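Local atomic coordinates of trans-isoprenyl diphosphate synthase (PDB entry 3OYR), a protein that probably makes all-trans-octaprenyl diphosphate, the precursor of the quinone side chain, by adding isopentenyl units to farnesyl diphosphate with the help of metal ions. Residues K20-A31 and D328-F339; L259-S268 and L296-T306. All blocks are in the same frame, centred on the assembly; numbering follows the deposited sequence.

Interaction 1 (K20-A31 and D328-F339); sequences KSGSVDRLVRLA and DWREALEELADF
The chi1 of R26 (-178°) carries CG away from the backbone N and toward helix 328-339, and a bend at chi3 then turns the guanidinium to E335, which meets it on a chain extended beyond CG. The two side chains cross at about a right angle, their flat ends 54° apart. In the conformer given here, one of two modelled for R26, the grip is side-on and two-pronged. R26 NE lies 2.7 Å from E335 OE1, nearly straight and in the guanidinium plane, though it reaches that oxygen from above the carboxylate plane; R26 NH1 takes the syn lone pair of E335 OE2 at 3.1 Å. CG of E331 covers one face of the guanidinium. The aliphatic part of R26 sits as a knob among D328, E331, A332 and E335. The next residue, L27, fills a second hole, formed by W329, A332, L333 and L336, its CD2 3.7 Å from CD2 of L336. L30 lays CB over the six-membered ring of W329, 3.8 Å from the centroid, a CH-pi contact, whereas L27 CD1 comes to the edge of the same ring. At the other end V24 CG1 stands over the face of F339, 3.9 Å from its centroid. G22 crosses close to the helix, its CA 3.3 Å from E335 O, where a side chain would clash. A water donates to S23 O and A332 O, bridging the backbones. The helix axes pass 8.3 Å apart at 140°, roughly antiparallel. D338, beside K20, has its salt bridge with K318 of helix 302-320. Helix 68-79 packs on the pair through A75, which touches L27 and L333, and helix 211-238 adds Y220 and L224 against L336.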
loop_
_atom_site.group_PDB
_atom_site.type_symbol
_atom_site.label_atom_id
_atom_site.label_comp_id
_atom_site.label_asym_id
_atom_site.label_seq_id
_atom_site.Cartn_x
_atom_site.Cartn_y
_atom_site.Cartn_z
ATOM N N LYS B 20 -2.748 36.100 -10.737
ATOM C CA LYS B 20 -2.363 36.183 -9.309
ATOM C C LYS B 20 -1.480 35.019 -8.872
ATOM O O LYS B 20 -1.661 33.886 -9.331
ATOM C CB LYS B 20 -3.588 36.248 -8.396
ATOM C CG LYS B 20 -4.111 37.655 -8.120
ATOM C CD LYS B 20 -5.246 37.655 -7.080
ATOM C CE LYS B 20 -6.534 37.037 -7.622
ATOM N NZ LYS B 20 -7.693 37.388 -6.769
ATOM N N SER B 21 -0.519 35.323 -8.004
ATOM C CA SER B 21 0.415 34.339 -7.468
ATOM C C SER B 21 -0.229 33.357 -6.484
ATOM O O SER B 21 0.034 32.154 -6.529
ATOM C CB SER B 21 1.585 35.044 -6.773
ATOM O OG SER B 21 2.538 35.494 -7.719
ATOM N N GLY B 22 -1.069 33.878 -5.594
ATOM C CA GLY B 22 -1.509 33.123 -4.430
ATOM C C GLY B 22 -0.344 32.877 -3.482
ATOM O O GLY B 22 0.736 33.458 -3.647
ATOM N N SER B 23 -0.578 32.014 -2.498
ATOM C CA SER B 23 0.412 31.620 -1.490
ATOM C C SER B 23 -0.213 30.516 -0.662
ATOM O O SER B 23 -1.414 30.272 -0.782
ATOM C CB SER B 23 0.765 32.802 -0.574
ATOM O OG SER B 23 -0.408 33.454 -0.129
ATOM N N VAL B 24 0.579 29.847 0.177
ATOM C CA VAL B 24 -0.000 28.912 1.152
ATOM C C VAL B 24 -0.163 29.561 2.512
ATOM O O VAL B 24 -0.811 28.990 3.394
ATOM C CB VAL B 24 0.819 27.597 1.320
ATOM C CG1 VAL B 24 0.683 26.755 0.104
ATOM C CG2 VAL B 24 2.295 27.870 1.627
ATOM N N ASP B 25 0.411 30.759 2.661
ATOM C CA ASP B 25 0.612 31.398 3.961
ATOM C C ASP B 25 -0.642 31.496 4.806
ATOM O O ASP B 25 -0.600 31.158 5.986
ATOM C CB ASP B 25 1.249 32.798 3.821
ATOM C CG ASP B 25 2.725 32.755 3.384
ATOM O OD1 ASP B 25 3.263 31.657 3.074
ATOM O OD2 ASP B 25 3.343 33.847 3.340
ATOM N N ARG B 26 -1.748 31.924 4.205
ATOM C CA ARG B 26 -3.016 32.080 4.928
ATOM C C ARG B 26 -3.567 30.716 5.380
ATOM O O ARG B 26 -4.025 30.564 6.523
ATOM C CB ARG B 26 -4.035 32.826 4.057
ATOM C CG ARG B 26 -5.387 33.092 4.719
ATOM C CD ARG B 26 -6.292 33.848 3.765
ATOM N NE ARG B 26 -5.548 34.860 3.024
ATOM C CZ ARG B 26 -5.471 36.141 3.371
ATOM N NH1 ARG B 26 -4.761 36.986 2.636
ATOM N NH2 ARG B 26 -6.109 36.577 4.448
ATOM N N LEU B 27 -3.518 29.731 4.477
ATOM C CA LEU B 27 -3.924 28.361 4.792
ATOM C C LEU B 27 -3.146 27.812 6.009
ATOM O O LEU B 27 -3.744 27.347 6.960
ATOM C CB LEU B 27 -3.754 27.433 3.573
ATOM C CG LEU B 27 -4.272 25.994 3.712
ATOM C CD1 LEU B 27 -5.664 25.917 4.354
ATOM C CD2 LEU B 27 -4.305 25.335 2.372
ATOM N N VAL B 28 -1.826 27.906 5.957
ATOM C CA VAL B 28 -0.936 27.377 6.977
ATOM C C VAL B 28 -1.214 28.010 8.341
ATOM O O VAL B 28 -1.318 27.309 9.367
ATOM C CB VAL B 28 0.517 27.596 6.538
ATOM C CG1 VAL B 28 1.508 27.371 7.693
ATOM C CG2 VAL B 28 0.812 26.683 5.370
ATOM N N ARG B 29 -1.400 29.328 8.329
ATOM C CA ARG B 29 -1.698 30.086 9.531
ATOM C C ARG B 29 -3.075 29.750 10.116
ATOM O O ARG B 29 -3.202 29.527 11.317
ATOM C CB ARG B 29 -1.622 31.564 9.190
ATOM C CG ARG B 29 -1.546 32.499 10.353
ATOM C CD ARG B 29 -1.135 33.862 9.838
ATOM N NE ARG B 29 -2.172 34.487 9.010
ATOM C CZ ARG B 29 -2.026 34.855 7.733
ATOM N NH1 ARG B 29 -0.874 34.697 7.075
ATOM N NH2 ARG B 29 -3.045 35.408 7.108
ATOM N N LEU B 30 -4.101 29.687 9.271
ATOM C CA LEU B 30 -5.433 29.288 9.733
ATOM C C LEU B 30 -5.463 27.858 10.289
ATOM O O LEU B 30 -6.217 27.564 11.223
ATOM C CB LEU B 30 -6.457 29.424 8.608
ATOM C CG LEU B 30 -6.884 30.845 8.228
ATOM C CD1 LEU B 30 -7.567 30.771 6.875
ATOM C CD2 LEU B 30 -7.812 31.463 9.299
ATOM N N ALA B 31 -4.626 26.987 9.727
ATOM C CA ALA B 31 -4.645 25.560 10.059
ATOM C C ALA B 31 -3.637 25.142 11.152
ATOM O O ALA B 31 -3.635 23.986 11.584
ATOM C CB ALA B 31 -4.439 24.737 8.808
ATOM N N ASP B 328 -12.338 33.577 5.536
ATOM C CA ASP B 328 -10.876 33.400 5.462
ATOM C C ASP B 328 -10.450 32.030 4.942
ATOM O O ASP B 328 -9.473 31.924 4.200
ATOM C CB ASP B 328 -10.217 33.664 6.831
ATOM C CG ASP B 328 -10.196 35.139 7.195
ATOM O OD1 ASP B 328 -10.409 35.464 8.385
ATOM O OD2 ASP B 328 -9.955 35.973 6.293
ATOM N N TRP B 329 -11.181 30.997 5.343
ATOM C CA TRP B 329 -10.927 29.630 4.895
ATOM C C TRP B 329 -11.116 29.553 3.392
ATOM O O TRP B 329 -10.249 29.030 2.673
ATOM C CB TRP B 329 -11.879 28.650 5.581
ATOM C CG TRP B 329 -11.480 28.330 6.971
ATOM C CD1 TRP B 329 -12.141 28.678 8.110
ATOM C CD2 TRP B 329 -10.313 27.609 7.383
ATOM N NE1 TRP B 329 -11.463 28.213 9.208
ATOM C CE2 TRP B 329 -10.333 27.559 8.792
ATOM C CE3 TRP B 329 -9.245 27.002 6.695
ATOM C CZ2 TRP B 329 -9.333 26.913 9.535
ATOM C CZ3 TRP B 329 -8.263 26.355 7.430
ATOM C CH2 TRP B 329 -8.319 26.310 8.836
ATOM N N ARG B 330 -12.225 30.119 2.914
ATOM C CA ARG B 330 -12.462 30.151 1.452
ATOM C C ARG B 330 -11.379 30.911 0.671
ATOM O O ARG B 330 -10.864 30.402 -0.337
ATOM C CB ARG B 330 -13.858 30.639 1.072
ATOM C CG ARG B 330 -14.301 30.001 -0.245
ATOM C CD ARG B 330 -15.553 30.600 -0.828
ATOM N NE ARG B 330 -15.254 31.853 -1.501
ATOM C CZ ARG B 330 -16.173 32.670 -2.002
ATOM N NH1 ARG B 330 -17.469 32.375 -1.904
ATOM N NH2 ARG B 330 -15.789 33.787 -2.599
ATOM N N GLU B 331 -11.006 32.094 1.156
ATOM C CA GLU B 331 -9.906 32.855 0.559
ATOM C C GLU B 331 -8.560 32.123 0.563
ATOM O O GLU B 331 -7.779 32.218 -0.402
ATOM C CB GLU B 331 -9.760 34.203 1.279
ATOM C CG GLU B 331 -8.587 35.072 0.805
ATOM C CD GLU B 331 -9.008 36.306 0.015
ATOM O OE1 GLU B 331 -8.124 36.911 -0.632
ATOM O OE2 GLU B 331 -10.206 36.676 0.043
ATOM N N ALA B 332 -8.268 31.425 1.657
ATOM C CA ALA B 332 -7.062 30.591 1.768
ATOM C C ALA B 332 -7.042 29.494 0.691
ATOM O O ALA B 332 -6.008 29.223 0.066
ATOM C CB ALA B 332 -6.970 29.978 3.167
ATOM N N LEU B 333 -8.195 28.889 0.446
ATOM C CA LEU B 333 -8.294 27.846 -0.596
ATOM C C LEU B 333 -8.229 28.413 -2.013
ATOM O O LEU B 333 -7.715 27.777 -2.937
ATOM C CB LEU B 333 -9.547 27.007 -0.398
ATOM C CG LEU B 333 -9.502 26.080 0.819
ATOM C CD1 LEU B 333 -10.728 25.230 0.836
ATOM C CD2 LEU B 333 -8.251 25.199 0.784
ATOM N N GLU B 334 -8.681 29.645 -2.178
ATOM C CA GLU B 334 -8.527 30.288 -3.474
ATOM C C GLU B 334 -7.080 30.678 -3.721
ATOM O O GLU B 334 -6.561 30.508 -4.830
ATOM C CB GLU B 334 -9.486 31.459 -3.600
ATOM C CG GLU B 334 -10.930 30.979 -3.717
ATOM C CD GLU B 334 -11.939 32.112 -3.676
ATOM O OE1 GLU B 334 -11.597 33.202 -3.167
ATOM O OE2 GLU B 334 -13.079 31.904 -4.144
ATOM N N GLU B 335 -6.393 31.109 -2.666
ATOM C CA GLU B 335 -4.993 31.472 -2.807
ATOM C C GLU B 335 -4.135 30.231 -3.069
ATOM O O GLU B 335 -3.125 30.300 -3.788
ATOM C CB GLU B 335 -4.503 32.276 -1.580
ATOM C CG GLU B 335 -5.097 33.692 -1.508
ATOM C CD GLU B 335 -4.782 34.421 -0.207
ATOM O OE1 GLU B 335 -4.417 33.771 0.792
ATOM O OE2 GLU B 335 -4.911 35.655 -0.179
ATOM N N LEU B 336 -4.541 29.097 -2.504
ATOM C CA LEU B 336 -3.843 27.825 -2.753
ATOM C C LEU B 336 -3.972 27.375 -4.213
ATOM O O LEU B 336 -3.011 26.855 -4.803
ATOM C CB LEU B 336 -4.337 26.724 -1.799
ATOM C CG LEU B 336 -3.822 25.290 -2.007
ATOM C CD1 LEU B 336 -2.325 25.187 -1.651
ATOM C CD2 LEU B 336 -4.625 24.291 -1.205
ATOM N N ALA B 337 -5.155 27.586 -4.790
ATOM C CA ALA B 337 -5.404 27.279 -6.202
ATOM C C ALA B 337 -4.440 28.015 -7.142
ATOM O O ALA B 337 -3.885 27.412 -8.056
ATOM C CB ALA B 337 -6.873 27.572 -6.560
ATOM N N ASP B 338 -4.221 29.307 -6.886
ATOM C CA ASP B 338 -3.248 30.103 -7.636
ATOM C C ASP B 338 -1.833 29.660 -7.360
ATOM O O ASP B 338 -0.975 29.636 -8.266
ATOM C CB ASP B 338 -3.429 31.600 -7.310
ATOM C CG ASP B 338 -4.715 32.170 -7.906
ATOM O OD1 ASP B 338 -5.224 31.592 -8.898
ATOM O OD2 ASP B 338 -5.229 33.172 -7.381
ATOM N N PHE B 339 -1.584 29.298 -6.097
ATOM C CA PHE B 339 -0.279 28.813 -5.691
ATOM C C PHE B 339 0.091 27.508 -6.391
ATOM O O PHE B 339 1.243 27.323 -6.793
ATOM C CB PHE B 339 -0.183 28.650 -4.169
ATOM C CG PHE B 339 1.162 28.174 -3.709
ATOM C CD1 PHE B 339 2.239 29.052 -3.653
ATOM C CD2 PHE B 339 1.364 26.845 -3.356
ATOM C CE1 PHE B 339 3.492 28.619 -3.224
ATOM C CE2 PHE B 339 2.619 26.399 -2.936
ATOM C CZ PHE B 339 3.676 27.288 -2.860
HETATM O O HOH W 1 -1.316 31.312 -10.435
HETATM O O HOH W 2 -3.490 30.054 1.149
#

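Interaction 2 (L259-S268 and L296-T306); sequences LPLLLAIARS and LIIGSGALDAT
A Schellman motif at G301, where helix 287-299 ends and helix 302-320 begins, gives helix 259-267 the corner it packs against. R267 binds this corner: its NE donates to S300 O at 2.9 Å, tilted from the carbonyl plane, and NH1 adds a weak bond to the same oxygen. Bends at chi2 and chi3 turn the guanidinium over the junction, with A302 N over one face and A305 CB 3.9 Å from R267 NH2. G301, at positive phi, closes the earlier helix and is also the N-cap residue of the next one; a CB there would sit tight against R267 NH1. Such a change of direction lets both helices touch one partner in the mostly helical fold of the FPP/GGPP synthase family. Small residues meet at the crossing, A264 CB lying 3.8 Å from A302 CB and, unusually tightly, 3.4 Å from I297 CG1. S300 OG is turned back to L296 O by an in-plane bond of 2.7 Å. Farther along, T306 OG1 donates to A302 O at 2.8 Å while T306 N reaches that oxygen from the opposite face, and the hydroxyl oxygen lies 3.7 Å from P260 CG. With a valine in place of T306, the hydroxyl's hold on A302 O is gone, and that oxygen would probably be left with the backbone N as its donor within the helix. Helix 211-238 backs this end, Y237 touching P260, L261 and I297; D236, a calcium ligand of this protein although no ion is bound to it in this chain, is close by.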
loop_
_atom_site.group_PDB
_atom_site.type_symbol
_atom_site.label_atom_id
_atom_site.label_comp_id
_atom_site.label_asym_id
_atom_site.label_seq_id
_atom_site.Cartn_x
_atom_site.Cartn_y
_atom_site.Cartn_z
ATOM N N LEU B 259 2.651 16.033 -20.781
ATOM C CA LEU B 259 2.147 17.094 -21.625
ATOM C C LEU B 259 3.188 18.122 -22.145
ATOM O O LEU B 259 3.170 18.404 -23.337
ATOM C CB LEU B 259 0.937 17.780 -20.979
ATOM C CG LEU B 259 0.137 18.700 -21.896
ATOM C CD1 LEU B 259 -0.602 17.876 -22.946
ATOM C CD2 LEU B 259 -0.799 19.575 -21.096
ATOM N N PRO B 260 4.096 18.665 -21.284
ATOM C CA PRO B 260 5.054 19.629 -21.869
ATOM C C PRO B 260 5.829 19.057 -23.057
ATOM O O PRO B 260 5.992 19.746 -24.073
ATOM C CB PRO B 260 6.017 19.927 -20.719
ATOM C CG PRO B 260 5.255 19.635 -19.495
ATOM C CD PRO B 260 4.268 18.560 -19.820
ATOM N N LEU B 261 6.254 17.800 -22.931
ATOM C CA LEU B 261 6.944 17.071 -23.996
ATOM C C LEU B 261 6.066 16.838 -25.225
ATOM O O LEU B 261 6.505 17.045 -26.363
ATOM C CB LEU B 261 7.459 15.726 -23.468
ATOM C CG LEU B 261 8.140 14.825 -24.500
ATOM C CD1 LEU B 261 9.409 15.496 -24.962
ATOM C CD2 LEU B 261 8.422 13.424 -23.963
ATOM N N LEU B 262 4.834 16.402 -24.983
ATOM C CA LEU B 262 3.866 16.148 -26.043
ATOM C C LEU B 262 3.550 17.410 -26.855
ATOM O O LEU B 262 3.490 17.366 -28.096
ATOM C CB LEU B 262 2.572 15.575 -25.461
ATOM C CG LEU B 262 2.552 14.178 -24.833
ATOM C CD1 LEU B 262 1.127 13.852 -24.346
ATOM C CD2 LEU B 262 3.028 13.122 -25.817
ATOM N N LEU B 263 3.357 18.522 -26.149
ATOM C CA LEU B 263 3.046 19.793 -26.774
ATOM C C LEU B 263 4.234 20.313 -27.570
ATOM O O LEU B 263 4.044 20.793 -28.683
ATOM C CB LEU B 263 2.598 20.829 -25.744
ATOM C CG LEU B 263 1.226 20.655 -25.074
ATOM C CD1 LEU B 263 1.021 21.721 -23.989
ATOM C CD2 LEU B 263 0.080 20.690 -26.093
ATOM N N ALA B 264 5.440 20.190 -27.005
ATOM C CA ALA B 264 6.683 20.579 -27.677
ATOM C C ALA B 264 6.945 19.795 -28.946
ATOM O O ALA B 264 7.342 20.379 -29.951
ATOM C CB ALA B 264 7.856 20.432 -26.751
ATOM N N ILE B 265 6.741 18.479 -28.885
ATOM C CA ILE B 265 6.812 17.610 -30.063
ATOM C C ILE B 265 5.865 18.127 -31.158
ATOM O O ILE B 265 6.252 18.212 -32.327
ATOM C CB ILE B 265 6.518 16.119 -29.705
ATOM C CG1 ILE B 265 7.693 15.506 -28.932
ATOM C CG2 ILE B 265 6.230 15.284 -30.956
ATOM C CD1 ILE B 265 7.394 14.140 -28.336
ATOM N N ALA B 266 4.657 18.519 -30.757
ATOM C CA ALA B 266 3.646 19.043 -31.677
ATOM C C ALA B 266 4.004 20.390 -32.325
ATOM O O ALA B 266 3.596 20.648 -33.458
ATOM C CB ALA B 266 2.276 19.113 -30.994
ATOM N N ARG B 267 4.754 21.242 -31.626
ATOM C CA ARG B 267 5.204 22.508 -32.225
ATOM C C ARG B 267 6.500 22.343 -33.030
ATOM O O ARG B 267 6.801 23.181 -33.879
ATOM C CB ARG B 267 5.401 23.633 -31.187
ATOM C CG ARG B 267 4.852 23.391 -29.799
ATOM C CD ARG B 267 3.453 23.944 -29.575
ATOM N NE ARG B 267 3.500 25.193 -28.815
ATOM C CZ ARG B 267 2.553 25.620 -27.980
ATOM N NH1 ARG B 267 2.707 26.781 -27.349
ATOM N NH2 ARG B 267 1.457 24.896 -27.771
ATOM N N SER B 268 7.250 21.267 -32.769
ATOM C CA SER B 268 8.635 21.100 -33.266
ATOM C C SER B 268 8.815 20.863 -34.766
ATOM O O SER B 268 9.920 21.029 -35.298
ATOM C CB SER B 268 9.358 19.986 -32.496
ATOM O OG SER B 268 9.979 20.493 -31.327
ATOM N N LEU B 296 13.975 23.192 -25.986
ATOM C CA LEU B 296 12.872 22.995 -26.936
ATOM C C LEU B 296 11.484 23.034 -26.301
ATOM O O LEU B 296 10.501 23.287 -26.993
ATOM C CB LEU B 296 13.034 21.670 -27.687
ATOM C CG LEU B 296 13.786 21.707 -29.019
ATOM C CD1 LEU B 296 14.443 20.364 -29.297
ATOM C CD2 LEU B 296 12.865 22.116 -30.177
ATOM N N ILE B 297 11.401 22.754 -24.999
ATOM C CA ILE B 297 10.123 22.824 -24.278
ATOM C C ILE B 297 9.787 24.264 -23.842
ATOM O O ILE B 297 8.622 24.689 -23.940
ATOM C CB ILE B 297 10.005 21.727 -23.156
ATOM C CG1 ILE B 297 9.625 20.395 -23.806
ATOM C CG2 ILE B 297 8.953 22.099 -22.092
ATOM C CD1 ILE B 297 10.337 19.179 -23.300
ATOM N N ILE B 298 10.800 25.014 -23.389
ATOM C CA ILE B 298 10.610 26.430 -23.027
ATOM C C ILE B 298 10.326 27.245 -24.289
ATOM O O ILE B 298 9.262 27.858 -24.417
ATOM C CB ILE B 298 11.809 27.045 -22.247
ATOM C CG1 ILE B 298 12.037 26.312 -20.916
ATOM C CG2 ILE B 298 11.580 28.554 -21.988
ATOM C CD1 ILE B 298 13.270 26.780 -20.111
ATOM N N GLY B 299 11.267 27.198 -25.227
ATOM C CA GLY B 299 11.210 27.999 -26.445
ATOM C C GLY B 299 9.990 27.833 -27.331
ATOM O O GLY B 299 9.481 28.818 -27.876
ATOM N N SER B 300 9.505 26.599 -27.459
ATOM C CA SER B 300 8.295 26.332 -28.237
ATOM C C SER B 300 7.013 26.807 -27.538
ATOM O O SER B 300 5.921 26.672 -28.088
ATOM C CB SER B 300 8.181 24.846 -28.576
ATOM O OG SER B 300 7.997 24.081 -27.397
ATOM N N GLY B 301 7.148 27.357 -26.330
ATOM C CA GLY B 301 6.001 27.823 -25.544
ATOM C C GLY B 301 5.205 26.691 -24.915
ATOM O O GLY B 301 4.097 26.908 -24.417
ATOM N N ALA B 302 5.777 25.485 -24.933
ATOM C CA ALA B 302 5.100 24.280 -24.467
ATOM C C ALA B 302 4.957 24.273 -22.958
ATOM O O ALA B 302 3.954 23.797 -22.440
ATOM C CB ALA B 302 5.828 23.050 -24.922
ATOM N N LEU B 303 5.970 24.794 -22.269
ATOM C CA LEU B 303 5.897 25.048 -20.839
ATOM C C LEU B 303 4.771 26.038 -20.516
ATOM O O LEU B 303 3.991 25.808 -19.588
ATOM C CB LEU B 303 7.244 25.558 -20.325
ATOM C CG LEU B 303 7.535 25.568 -18.814
ATOM C CD1 LEU B 303 8.961 25.111 -18.552
ATOM C CD2 LEU B 303 7.276 26.938 -18.163
ATOM N N ASP B 304 4.673 27.119 -21.291
ATOM C CA ASP B 304 3.646 28.136 -21.051
ATOM C C ASP B 304 2.234 27.617 -21.259
ATOM O O ASP B 304 1.346 27.905 -20.457
ATOM C CB ASP B 304 3.891 29.395 -21.891
ATOM C CG ASP B 304 5.012 30.259 -21.333
ATOM O OD1 ASP B 304 5.751 30.863 -22.143
ATOM O OD2 ASP B 304 5.160 30.330 -20.088
ATOM N N ALA B 305 2.041 26.850 -22.329
ATOM C CA ALA B 305 0.742 26.254 -22.656
ATOM C C ALA B 305 0.250 25.254 -21.576
ATOM O O ALA B 305 -0.944 25.207 -21.273
ATOM C CB ALA B 305 0.785 25.598 -24.035
ATOM N N THR B 306 1.178 24.487 -21.000
ATOM C CA THR B 306 0.917 23.597 -19.857
ATOM C C THR B 306 0.374 24.378 -18.656
ATOM O O THR B 306 -0.659 24.005 -18.064
ATOM C CB THR B 306 2.207 22.847 -19.446
ATOM O OG1 THR B 306 2.702 22.101 -20.563
ATOM C CG2 THR B 306 1.942 21.870 -18.292
#

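From the N terminus, the chain first lays down 20-31, the lead-in and first turns of helix 25-45, whose partner 328-339 arrives only near the C terminus; interaction 1 thus closes a loop of almost the whole helical fold. Within that loop, interaction 2 closes a much shorter one, from helix 259-267 through helix 273-281 to the junction of helices 287-299 and 302-320, so the two nest and do not cross. The centres of interactions 1 and 2 are 29 Å apart and they do not touch. Helix 302-320 leads from interaction 2 to helix 328-342 of interaction 1, and helix 211-238, which carries the calcium-binding D232, packs against both.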